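Local coordinates for protein serine-tRNA ligase (Naegleria fowleri, PDB 6BLJ) that probably attaches serine to its cognate tRNA in the cytosol by way of a seryl-adenylate, as a class II aminoacyl-tRNA synthetase, at residues Q30-A35 with V158-N163; V37-K42 with L148-I153; I194-K197 with T203-G206. All coordinates share one frame; numbering follows the deposited sequence.

Contact 1 (Q30-A35 with V158-N163); sequences QRRRFA and VVVSDN
F34 lays one face of its ring against D162, whose CB stands 3.7 Å from the ring centroid and 10° off the ring normal: a CH-pi contact. It forms where helix 23-32 gives way to a Schellman motif, with F34 at positive phi and two backbone bonds, F34 N to R31 O and A35 N to Q30 O, closing the last turn. A chi1 of -63° sets F34 CG beside its backbone N and anti to the carbonyl carbon, which turns the ring toward the loop. R31 O sits over the opposite face of the ring, toward its rim. F34 CE2 reaches the backbone, 3.4 Å from D162 N. A second, apolar patch joins R32 to V160: the arginine chain runs extended from CG to NE and crosses the valine, with R32 CD 3.8 Å from V160 CG2. R32 NH1 goes on to a salt bridge with E156. Loop 158-163 is held by S378 and G379 through backbone bonds from V159 and S161, and D162 OD2 takes a hydrogen bond from N402 of the second subunit. S161 OG, also hydrogen-bonded to N166 ND2, makes an ST turn, accepting from N163 N at 3.1 Å with an angle of 168°.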
ATOM      1  N   GLN A  30       5.927  29.467  -0.609  1.00 32.71           N
ATOM      2  CA  GLN A  30       5.946  28.406   0.394  1.00 37.86           C
ATOM      3  C   GLN A  30       5.091  28.769   1.605  1.00 36.33           C
ATOM      4  O   GLN A  30       4.393  27.909   2.162  1.00 38.38           O
ATOM      5  CB  GLN A  30       7.392  28.115   0.809  1.00 36.35           C
ATOM      6  CG  GLN A  30       8.198  27.430  -0.273  1.00 35.10           C
ATOM      7  CD  GLN A  30       7.697  26.026  -0.569  1.00 36.64           C
ATOM      8  OE1 GLN A  30       6.941  25.812  -1.519  1.00 35.66           O
ATOM      9  NE2 GLN A  30       8.123  25.059   0.244  1.00 35.89           N
ATOM     10  N   ARG A  31       5.126  30.040   2.028  1.00 37.26           N
ATOM     11  CA  ARG A  31       4.280  30.467   3.142  1.00 37.15           C
ATOM     12  C   ARG A  31       2.803  30.365   2.782  1.00 33.16           C
ATOM     13  O   ARG A  31       1.995  29.883   3.585  1.00 32.93           O
ATOM     14  CB  ARG A  31       4.639  31.893   3.563  1.00 42.31           C
ATOM     15  CG  ARG A  31       5.978  32.004   4.269  1.00 43.74           C
ATOM     16  CD  ARG A  31       6.189  33.374   4.899  1.00 50.84           C
ATOM     17  NE  ARG A  31       6.506  34.378   3.891  1.00 54.66           N
ATOM     18  CZ  ARG A  31       7.745  34.738   3.568  1.00 53.03           C
ATOM     19  NH1 ARG A  31       8.781  34.172   4.179  1.00 52.18           N
ATOM     20  NH2 ARG A  31       7.947  35.659   2.632  1.00 45.65           N
ATOM     21  N   ARG A  32       2.432  30.796   1.572  1.00 33.93           N
ATOM     22  CA  ARG A  32       1.041  30.658   1.139  1.00 33.82           C
ATOM     23  C   ARG A  32       0.616  29.197   1.062  1.00 35.72           C
ATOM     24  O   ARG A  32      -0.552  28.878   1.311  1.00 35.28           O
ATOM     25  CB  ARG A  32       0.841  31.361  -0.204  1.00 31.66           C
ATOM     26  CG  ARG A  32       1.078  32.886  -0.103  1.00 34.07           C
ATOM     27  CD  ARG A  32       0.945  33.583  -1.441  1.00 35.27           C
ATOM     28  NE  ARG A  32       0.935  35.041  -1.292  1.00 38.89           N
ATOM     29  CZ  ARG A  32       1.159  35.904  -2.282  1.00 50.23           C
ATOM     30  NH1 ARG A  32       1.427  35.467  -3.509  1.00 50.46           N
ATOM     31  NH2 ARG A  32       1.125  37.209  -2.043  1.00 50.55           N
ATOM     32  N   ARG A  33       1.538  28.299   0.709  1.00 33.72           N
ATOM     33  CA  ARG A  33       1.241  26.870   0.718  1.00 34.34           C
ATOM     34  C   ARG A  33       1.271  26.278   2.118  1.00 33.74           C
ATOM     35  O   ARG A  33       0.955  25.094   2.275  1.00 35.72           O
ATOM     36  CB  ARG A  33       2.231  26.098  -0.171  1.00 34.44           C
ATOM     37  CG  ARG A  33       2.115  26.392  -1.656  1.00 34.71           C
ATOM     38  CD  ARG A  33       3.024  25.497  -2.487  1.00 29.74           C
ATOM     39  NE  ARG A  33       2.730  25.593  -3.920  1.00 31.36           N
ATOM     40  CZ  ARG A  33       1.769  24.905  -4.528  1.00 28.89           C
ATOM     41  NH1 ARG A  33       1.012  24.078  -3.828  1.00 31.94           N
ATOM     42  NH2 ARG A  33       1.562  25.037  -5.835  1.00 31.99           N
ATOM     43  N   PHE A  34       1.661  27.061   3.122  1.00 33.41           N
ATOM     44  CA  PHE A  34       1.879  26.546   4.469  1.00 31.52           C
ATOM     45  C   PHE A  34       2.802  25.329   4.407  1.00 45.02           C
ATOM     46  O   PHE A  34       2.530  24.273   4.976  1.00 43.09           O
ATOM     47  CB  PHE A  34       0.539  26.231   5.162  1.00 32.39           C
ATOM     48  CG  PHE A  34      -0.308  27.455   5.365  1.00 39.68           C
ATOM     49  CD1 PHE A  34      -0.233  28.180   6.543  1.00 39.40           C
ATOM     50  CD2 PHE A  34      -1.115  27.929   4.342  1.00 36.28           C
ATOM     51  CE1 PHE A  34      -0.982  29.327   6.714  1.00 40.21           C
ATOM     52  CE2 PHE A  34      -1.868  29.076   4.501  1.00 35.35           C
ATOM     53  CZ  PHE A  34      -1.809  29.775   5.691  1.00 40.29           C
ATOM     54  N   ALA A  35       3.896  25.482   3.658  1.00 39.95           N
ATOM     55  CA  ALA A  35       4.864  24.419   3.432  1.00 37.84           C
ATOM     56  C   ALA A  35       6.217  24.818   4.037  1.00 37.04           C
ATOM     57  O   ALA A  35       6.341  25.811   4.765  1.00 40.72           O
ATOM     58  CB  ALA A  35       4.973  24.098   1.936  1.00 43.12           C
ATOM     59  N   VAL A 158      -4.893  33.774  -5.890  1.00 38.28           N
ATOM     60  CA  VAL A 158      -5.315  32.667  -5.038  1.00 38.04           C
ATOM     61  C   VAL A 158      -5.559  33.182  -3.619  1.00 32.95           C
ATOM     62  O   VAL A 158      -4.754  33.941  -3.076  1.00 33.39           O
ATOM     63  CB  VAL A 158      -4.255  31.550  -5.056  1.00 36.07           C
ATOM     64  CG1 VAL A 158      -4.588  30.456  -4.054  1.00 30.96           C
ATOM     65  CG2 VAL A 158      -4.098  30.971  -6.474  1.00 28.61           C
ATOM     66  N   VAL A 159      -6.683  32.780  -3.020  1.00 36.63           N
ATOM     67  CA  VAL A 159      -6.947  33.119  -1.625  1.00 33.44           C
ATOM     68  C   VAL A 159      -5.915  32.444  -0.734  1.00 31.23           C
ATOM     69  O   VAL A 159      -5.692  31.228  -0.823  1.00 31.07           O
ATOM     70  CB  VAL A 159      -8.377  32.720  -1.224  1.00 34.50           C
ATOM     71  CG1 VAL A 159      -8.584  32.940   0.274  1.00 33.06           C
ATOM     72  CG2 VAL A 159      -9.385  33.542  -2.011  1.00 34.56           C
ATOM     73  N   VAL A 160      -5.272  33.237   0.121  1.00 33.75           N
ATOM     74  CA  VAL A 160      -4.210  32.758   1.000  1.00 37.86           C
ATOM     75  C   VAL A 160      -4.850  32.286   2.300  1.00 37.49           C
ATOM     76  O   VAL A 160      -5.346  33.091   3.090  1.00 37.31           O
ATOM     77  CB  VAL A 160      -3.162  33.847   1.257  1.00 39.98           C
ATOM     78  CG1 VAL A 160      -2.071  33.329   2.181  1.00 38.73           C
ATOM     79  CG2 VAL A 160      -2.563  34.335  -0.066  1.00 38.85           C
ATOM     80  N   SER A 161      -4.853  30.977   2.516  1.00 34.29           N
ATOM     81  CA  SER A 161      -5.433  30.390   3.716  1.00 33.19           C
ATOM     82  C   SER A 161      -5.104  28.908   3.722  1.00 33.84           C
ATOM     83  O   SER A 161      -4.840  28.312   2.674  1.00 32.32           O
ATOM     84  CB  SER A 161      -6.952  30.605   3.779  1.00 34.35           C
ATOM     85  OG  SER A 161      -7.512  29.965   4.915  1.00 35.10           O
ATOM     86  N   ASP A 162      -5.116  28.320   4.919  1.00 35.32           N
ATOM     87  CA  ASP A 162      -4.944  26.879   5.084  1.00 30.50           C
ATOM     88  C   ASP A 162      -6.266  26.147   5.287  1.00 35.32           C
ATOM     89  O   ASP A 162      -6.258  24.930   5.492  1.00 39.65           O
ATOM     90  CB  ASP A 162      -4.003  26.586   6.266  1.00 35.14           C
ATOM     91  CG  ASP A 162      -4.536  27.134   7.601  1.00 45.17           C
ATOM     92  OD1 ASP A 162      -5.640  27.714   7.618  1.00 44.94           O
ATOM     93  OD2 ASP A 162      -3.826  27.023   8.630  1.00 47.16           O
ATOM     94  N   ASN A 163      -7.391  26.856   5.276  1.00 32.68           N
ATOM     95  CA  ASN A 163      -8.692  26.270   5.581  1.00 39.95           C
ATOM     96  C   ASN A 163      -9.618  26.485   4.394  1.00 36.92           C
ATOM     97  O   ASN A 163      -9.909  27.630   4.038  1.00 34.04           O
ATOM     98  CB  ASN A 163      -9.279  26.911   6.845  1.00 42.98           C
ATOM     99  CG  ASN A 163     -10.571  26.250   7.309  1.00 52.98           C
ATOM    100  OD1 ASN A 163     -11.206  25.492   6.580  1.00 43.27           O
ATOM    101  ND2 ASN A 163     -10.983  26.573   8.530  1.00 62.66           N
TER

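Contact 2 (V37-K42 with L148-I153); sequences VTLVDK and LQIGNI
L39 meets Q149 and I150 at the base of the long helical arm of the seryl-tRNA synthetase N-terminal domain, where helix 38-76 sets out and the chain leaving helix 114-147 comes back past it. The contact is mainly van der Waals packing, with no hydrogen bond between the segments. Starting from the helix side, L39 CB lies 3.8 Å from I150 CG1 and 4.0 Å from I150 CD1; the two side chains run antiparallel alongside one another. I150 CG1 points this way with chi1 at -66°, which leaves it beside its own backbone N and CG2 anti to that N. Further out, the leucine branches divide the work. L39 CD1 is 3.9 Å from I150 CG1 and also 4.1 Å from Q149 CB, bridging the two loop residues. L39 CD2 lies 4.1 Å from Q149 OE1, where the straight Q149 chain passes roughly perpendicular to the leucine. The amide nitrogen of Q149 turns back to a weak hydrogen bond with D145 O. I150 is buried, with Q30 of helix 23-32 and the N-terminal residues L10 and F15 also packed on it, while V40 rests on I26 and R27. At the far end of the isoleucine, I150 CD1 lies 4.0 Å from L39 O, the main-chain oxygen of the helix.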
ATOM      1  N   VAL A  37       9.305  26.536   4.351  1.00 38.72           N
ATOM      2  CA  VAL A  37       9.950  27.723   3.795  1.00 43.86           C
ATOM      3  C   VAL A  37      11.468  27.543   3.722  1.00 55.72           C
ATOM      4  O   VAL A  37      12.126  28.128   2.850  1.00 54.25           O
ATOM      5  CB  VAL A  37       9.570  28.968   4.625  1.00 45.38           C
ATOM      6  CG1 VAL A  37      10.232  30.223   4.061  1.00 50.69           C
ATOM      7  CG2 VAL A  37       8.058  29.150   4.661  1.00 51.65           C
ATOM      8  N   THR A  38      12.052  26.747   4.626  1.00 55.13           N
ATOM      9  CA  THR A  38      13.506  26.600   4.668  1.00 54.56           C
ATOM     10  C   THR A  38      14.066  25.925   3.427  1.00 54.32           C
ATOM     11  O   THR A  38      15.282  25.982   3.212  1.00 58.04           O
ATOM     12  CB  THR A  38      13.954  25.782   5.881  1.00 53.99           C
ATOM     13  OG1 THR A  38      13.606  24.406   5.678  1.00 60.72           O
ATOM     14  CG2 THR A  38      13.304  26.286   7.156  1.00 51.47           C
ATOM     15  N   LEU A  39      13.230  25.255   2.629  1.00 45.81           N
ATOM     16  CA  LEU A  39      13.740  24.633   1.411  1.00 41.99           C
ATOM     17  C   LEU A  39      14.381  25.660   0.484  1.00 36.72           C
ATOM     18  O   LEU A  39      15.295  25.323  -0.276  1.00 40.22           O
ATOM     19  CB  LEU A  39      12.624  23.889   0.673  1.00 38.44           C
ATOM     20  CG  LEU A  39      11.966  22.719   1.406  1.00 51.59           C
ATOM     21  CD1 LEU A  39      10.822  22.170   0.576  1.00 54.68           C
ATOM     22  CD2 LEU A  39      12.980  21.629   1.717  1.00 55.86           C
ATOM     23  N   VAL A  40      13.912  26.903   0.522  1.00 36.60           N
ATOM     24  CA  VAL A  40      14.454  27.923  -0.368  1.00 41.88           C
ATOM     25  C   VAL A  40      15.913  28.207  -0.019  1.00 50.33           C
ATOM     26  O   VAL A  40      16.794  28.171  -0.887  1.00 47.04           O
ATOM     27  CB  VAL A  40      13.585  29.195  -0.303  1.00 43.07           C
ATOM     28  CG1 VAL A  40      14.156  30.309  -1.191  1.00 38.78           C
ATOM     29  CG2 VAL A  40      12.137  28.871  -0.713  1.00 34.69           C
ATOM     30  N   ASP A  41      16.198  28.439   1.266  1.00 50.86           N
ATOM     31  CA  ASP A  41      17.574  28.680   1.675  1.00 51.11           C
ATOM     32  C   ASP A  41      18.442  27.446   1.484  1.00 48.77           C
ATOM     33  O   ASP A  41      19.627  27.575   1.156  1.00 47.27           O
ATOM     34  CB  ASP A  41      17.628  29.125   3.134  1.00 53.30           C
ATOM     35  CG  ASP A  41      17.140  30.539   3.328  1.00 59.04           C
ATOM     36  OD1 ASP A  41      17.094  31.298   2.336  1.00 59.81           O
ATOM     37  OD2 ASP A  41      16.819  30.899   4.480  1.00 65.51           O
ATOM     38  N   LYS A  42      17.877  26.249   1.673  1.00 44.06           N
ATOM     39  CA  LYS A  42      18.643  25.027   1.436  1.00 41.87           C
ATOM     40  C   LYS A  42      19.058  24.910  -0.024  1.00 48.33           C
ATOM     41  O   LYS A  42      20.193  24.511  -0.320  1.00 54.37           O
ATOM     42  CB  LYS A  42      17.842  23.793   1.863  1.00 41.71           C
ATOM     43  N   LEU A 148      13.120  19.769  -6.345  1.00 39.55           N
ATOM     44  CA  LEU A 148      11.932  19.021  -6.739  1.00 40.45           C
ATOM     45  C   LEU A 148      10.851  19.006  -5.660  1.00 46.39           C
ATOM     46  O   LEU A 148       9.700  18.669  -5.964  1.00 42.71           O
ATOM     47  CB  LEU A 148      12.294  17.585  -7.115  1.00 46.25           C
ATOM     48  CG  LEU A 148      13.011  17.417  -8.454  1.00 56.63           C
ATOM     49  CD1 LEU A 148      13.217  15.940  -8.773  1.00 56.31           C
ATOM     50  CD2 LEU A 148      12.258  18.131  -9.577  1.00 63.02           C
ATOM     51  N   GLN A 149      11.190  19.336  -4.414  1.00 43.37           N
ATOM     52  CA  GLN A 149      10.235  19.291  -3.314  1.00 43.05           C
ATOM     53  C   GLN A 149       9.433  20.572  -3.152  1.00 46.23           C
ATOM     54  O   GLN A 149       8.444  20.569  -2.411  1.00 45.59           O
ATOM     55  CB  GLN A 149      10.948  19.010  -1.991  1.00 40.00           C
ATOM     56  CG  GLN A 149      11.775  17.751  -1.975  1.00 51.36           C
ATOM     57  CD  GLN A 149      12.524  17.597  -0.671  1.00 58.95           C
ATOM     58  OE1 GLN A 149      11.974  17.844   0.401  1.00 62.09           O
ATOM     59  NE2 GLN A 149      13.808  17.257  -0.761  1.00 59.43           N
ATOM     60  N   ILE A 150       9.827  21.645  -3.809  1.00 41.88           N
ATOM     61  CA  ILE A 150       9.166  22.933  -3.658  1.00 37.56           C
ATOM     62  C   ILE A 150       7.983  22.980  -4.612  1.00 38.46           C
ATOM     63  O   ILE A 150       8.085  22.563  -5.771  1.00 33.99           O
ATOM     64  CB  ILE A 150      10.160  24.090  -3.904  1.00 35.80           C
ATOM     65  CG1 ILE A 150      11.245  24.111  -2.816  1.00 35.99           C
ATOM     66  CG2 ILE A 150       9.446  25.423  -3.888  1.00 33.69           C
ATOM     67  CD1 ILE A 150      12.536  24.855  -3.186  1.00 34.65           C
ATOM     68  N   GLY A 151       6.844  23.465  -4.121  1.00 34.33           N
ATOM     69  CA  GLY A 151       5.663  23.526  -4.961  1.00 30.08           C
ATOM     70  C   GLY A 151       5.721  24.657  -5.972  1.00 30.08           C
ATOM     71  O   GLY A 151       6.484  25.621  -5.839  1.00 34.70           O
ATOM     72  N   ASN A 152       4.869  24.539  -6.988  1.00 30.28           N
ATOM     73  CA  ASN A 152       4.768  25.568  -8.018  1.00 31.14           C
ATOM     74  C   ASN A 152       4.429  26.920  -7.387  1.00 29.32           C
ATOM     75  O   ASN A 152       3.814  26.997  -6.321  1.00 36.05           O
ATOM     76  CB  ASN A 152       3.701  25.160  -9.044  1.00 28.18           C
ATOM     77  CG  ASN A 152       3.890  25.844 -10.392  1.00 29.35           C
ATOM     78  OD1 ASN A 152       4.789  26.662 -10.561  1.00 31.86           O
ATOM     79  ND2 ASN A 152       3.042  25.508 -11.355  1.00 27.31           N
ATOM     80  N   ILE A 153       4.864  27.996  -8.038  1.00 27.65           N
ATOM     81  CA  ILE A 153       4.580  29.338  -7.534  1.00 30.56           C
ATOM     82  C   ILE A 153       3.070  29.573  -7.524  1.00 33.06           C
ATOM     83  O   ILE A 153       2.393  29.439  -8.551  1.00 29.64           O
ATOM     84  CB  ILE A 153       5.312  30.387  -8.369  1.00 31.20           C
ATOM     85  CG1 ILE A 153       6.810  30.098  -8.353  1.00 35.54           C
ATOM     86  CG2 ILE A 153       5.039  31.794  -7.832  1.00 30.30           C
ATOM     87  CD1 ILE A 153       7.412  30.166  -6.958  1.00 37.21           C
TER

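Contact 3 (I194-K197 with T203-G206); sequences IMRK and TEEG
A polar surface contact, built on one arginine, spans the short connection between helix 191-197 and helix 203-210. R196 extends from CG to NE and presents the edge of its guanidinium to T203: R196 NH2 donates to T203 OG1 over 2.9 Å with an N-H...O angle of 155°, and OG1 lies only 6° out of the guanidinium plane. E204 approaches differently. Its chain bends at chi2 (82°), bringing OE2 over one face of the guanidinium, 3.6 Å from R196 NH2; this is a long salt bridge resting on charge alone, since no N-H points at the oxygen. The fold here is two short helices joined through strand 201-202, the first of them packed through I194 and M195 on helix 448-458 of the class II core, and its arginine reaches across to the first turn of the second. R196 also packs on T38 of the second subunit, and R196 O accepts from N485 ND2 at the C-terminus. A single water ties the side chains together, accepting from R196 NE at 2.9 Å and from T203 N at 3.0 Å and donating to E204 OE1 at 2.8 Å.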
ATOM      1  N   ILE A 194     -33.705   8.288  -4.976  1.00 23.55           N
ATOM      2  CA  ILE A 194     -34.277   8.485  -6.306  1.00 23.08           C
ATOM      3  C   ILE A 194     -33.873   7.348  -7.235  1.00 22.85           C
ATOM      4  O   ILE A 194     -34.717   6.746  -7.912  1.00 25.25           O
ATOM      5  CB  ILE A 194     -33.837   9.848  -6.872  1.00 25.62           C
ATOM      6  CG1 ILE A 194     -34.412  10.982  -6.018  1.00 29.31           C
ATOM      7  CG2 ILE A 194     -34.271   9.967  -8.313  1.00 23.43           C
ATOM      8  CD1 ILE A 194     -33.825  12.358  -6.332  1.00 25.14           C
ATOM      9  N   MET A 195     -32.570   7.040  -7.290  1.00 22.10           N
ATOM     10  CA  MET A 195     -32.099   6.018  -8.226  1.00 28.28           C
ATOM     11  C   MET A 195     -32.667   4.643  -7.883  1.00 25.32           C
ATOM     12  O   MET A 195     -33.014   3.864  -8.779  1.00 24.98           O
ATOM     13  CB  MET A 195     -30.568   5.974  -8.241  1.00 21.10           C
ATOM     14  CG  MET A 195     -29.941   7.232  -8.822  1.00 22.16           C
ATOM     15  SD  MET A 195     -28.145   7.101  -8.963  1.00 25.26           S
ATOM     16  CE  MET A 195     -27.799   8.652  -9.797  1.00 22.59           C
ATOM     17  N   ARG A 196     -32.783   4.331  -6.595  1.00 24.45           N
ATOM     18  CA  ARG A 196     -33.397   3.062  -6.205  1.00 29.81           C
ATOM     19  C   ARG A 196     -34.885   3.043  -6.543  1.00 32.97           C
ATOM     20  O   ARG A 196     -35.423   2.002  -6.954  1.00 30.36           O
ATOM     21  CB  ARG A 196     -33.185   2.798  -4.711  1.00 30.23           C
ATOM     22  CG  ARG A 196     -31.761   2.334  -4.348  1.00 25.43           C
ATOM     23  CD  ARG A 196     -31.610   2.106  -2.837  1.00 27.94           C
ATOM     24  NE  ARG A 196     -30.289   1.578  -2.509  1.00 26.42           N
ATOM     25  CZ  ARG A 196     -29.761   1.649  -1.291  1.00 32.79           C
ATOM     26  NH1 ARG A 196     -30.440   2.233  -0.308  1.00 26.56           N
ATOM     27  NH2 ARG A 196     -28.555   1.152  -1.057  1.00 28.84           N
ATOM     28  N   LYS A 197     -35.575   4.173  -6.352  1.00 30.16           N
ATOM     29  CA  LYS A 197     -36.996   4.227  -6.691  1.00 31.69           C
ATOM     30  C   LYS A 197     -37.217   4.102  -8.195  1.00 30.75           C
ATOM     31  O   LYS A 197     -38.292   3.671  -8.628  1.00 28.64           O
ATOM     32  CB  LYS A 197     -37.622   5.514  -6.151  1.00 32.51           C
ATOM     33  CG  LYS A 197     -37.945   5.470  -4.659  1.00 36.77           C
ATOM     34  CD  LYS A 197     -38.306   6.857  -4.106  1.00 34.00           C
ATOM     35  CE  LYS A 197     -39.623   7.371  -4.677  1.00 32.98           C
ATOM     36  NZ  LYS A 197     -40.753   6.465  -4.323  1.00 33.11           N
ATOM     37  N   THR A 203     -26.728  -1.348  -5.317  1.00 24.11           N
ATOM     38  CA  THR A 203     -25.520  -1.324  -4.494  1.00 21.87           C
ATOM     39  C   THR A 203     -25.303  -2.637  -3.755  1.00 23.02           C
ATOM     40  O   THR A 203     -24.164  -2.947  -3.395  1.00 24.90           O
ATOM     41  CB  THR A 203     -25.586  -0.187  -3.467  1.00 27.28           C
ATOM     42  OG1 THR A 203     -26.671  -0.455  -2.569  1.00 23.23           O
ATOM     43  CG2 THR A 203     -25.822   1.179  -4.184  1.00 21.48           C
ATOM     44  N   GLU A 204     -26.375  -3.399  -3.513  1.00 23.85           N
ATOM     45  CA  GLU A 204     -26.273  -4.672  -2.803  1.00 26.80           C
ATOM     46  C   GLU A 204     -25.501  -5.709  -3.625  1.00 25.56           C
ATOM     47  O   GLU A 204     -24.462  -6.211  -3.190  1.00 23.69           O
ATOM     48  CB  GLU A 204     -27.676  -5.179  -2.452  1.00 31.27           C
ATOM     49  CG  GLU A 204     -28.445  -4.321  -1.424  1.00 37.12           C
ATOM     50  CD  GLU A 204     -29.154  -3.083  -2.002  1.00 45.77           C
ATOM     51  OE1 GLU A 204     -29.184  -2.884  -3.248  1.00 33.74           O
ATOM     52  OE2 GLU A 204     -29.685  -2.297  -1.182  1.00 45.88           O
ATOM     53  N   GLU A 205     -25.990  -6.044  -4.822  1.00 24.37           N
ATOM     54  CA  GLU A 205     -25.206  -6.890  -5.722  1.00 23.05           C
ATOM     55  C   GLU A 205     -23.874  -6.230  -6.079  1.00 25.22           C
ATOM     56  O   GLU A 205     -22.857  -6.913  -6.215  1.00 24.60           O
ATOM     57  CB  GLU A 205     -26.000  -7.196  -6.998  1.00 23.91           C
ATOM     58  CG  GLU A 205     -27.225  -8.089  -6.786  1.00 25.78           C
ATOM     59  CD  GLU A 205     -28.482  -7.307  -6.439  1.00 31.03           C
ATOM     60  OE1 GLU A 205     -28.381  -6.119  -6.063  1.00 28.85           O
ATOM     61  OE2 GLU A 205     -29.581  -7.886  -6.555  1.00 31.31           O
ATOM     62  N   GLY A 206     -23.861  -4.900  -6.222  1.00 23.84           N
ATOM     63  CA  GLY A 206     -22.626  -4.205  -6.563  1.00 24.56           C
ATOM     64  C   GLY A 206     -21.512  -4.435  -5.553  1.00 29.35           C
ATOM     65  O   GLY A 206     -20.361  -4.697  -5.918  1.00 23.90           O
TER
HETATM   66  O   HOH W   1     -29.444  -0.342  -4.450  1.00 30.10           O

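Contacts 1 and 2 are neighbours, their centres 14 Å apart, and they join the same two parts of the chain: the 30-42 region and the loop 148-163. They touch directly, since R33 NE makes a probable hydrogen bond to N152 O at 3.0 Å and R31 CG packs 3.6 Å from V37 CG2. Along the sequence, contact 2 falls within the span that contact 1 brackets. Contact 3 stands apart within the chain, its centre 41 Å from that of contact 1 and 48 Å from that of contact 2, though R196 packs on T38 of the second subunit. The side chain of T203 is about 13 Å from the bound AMP, so contact 3 does not line that pocket.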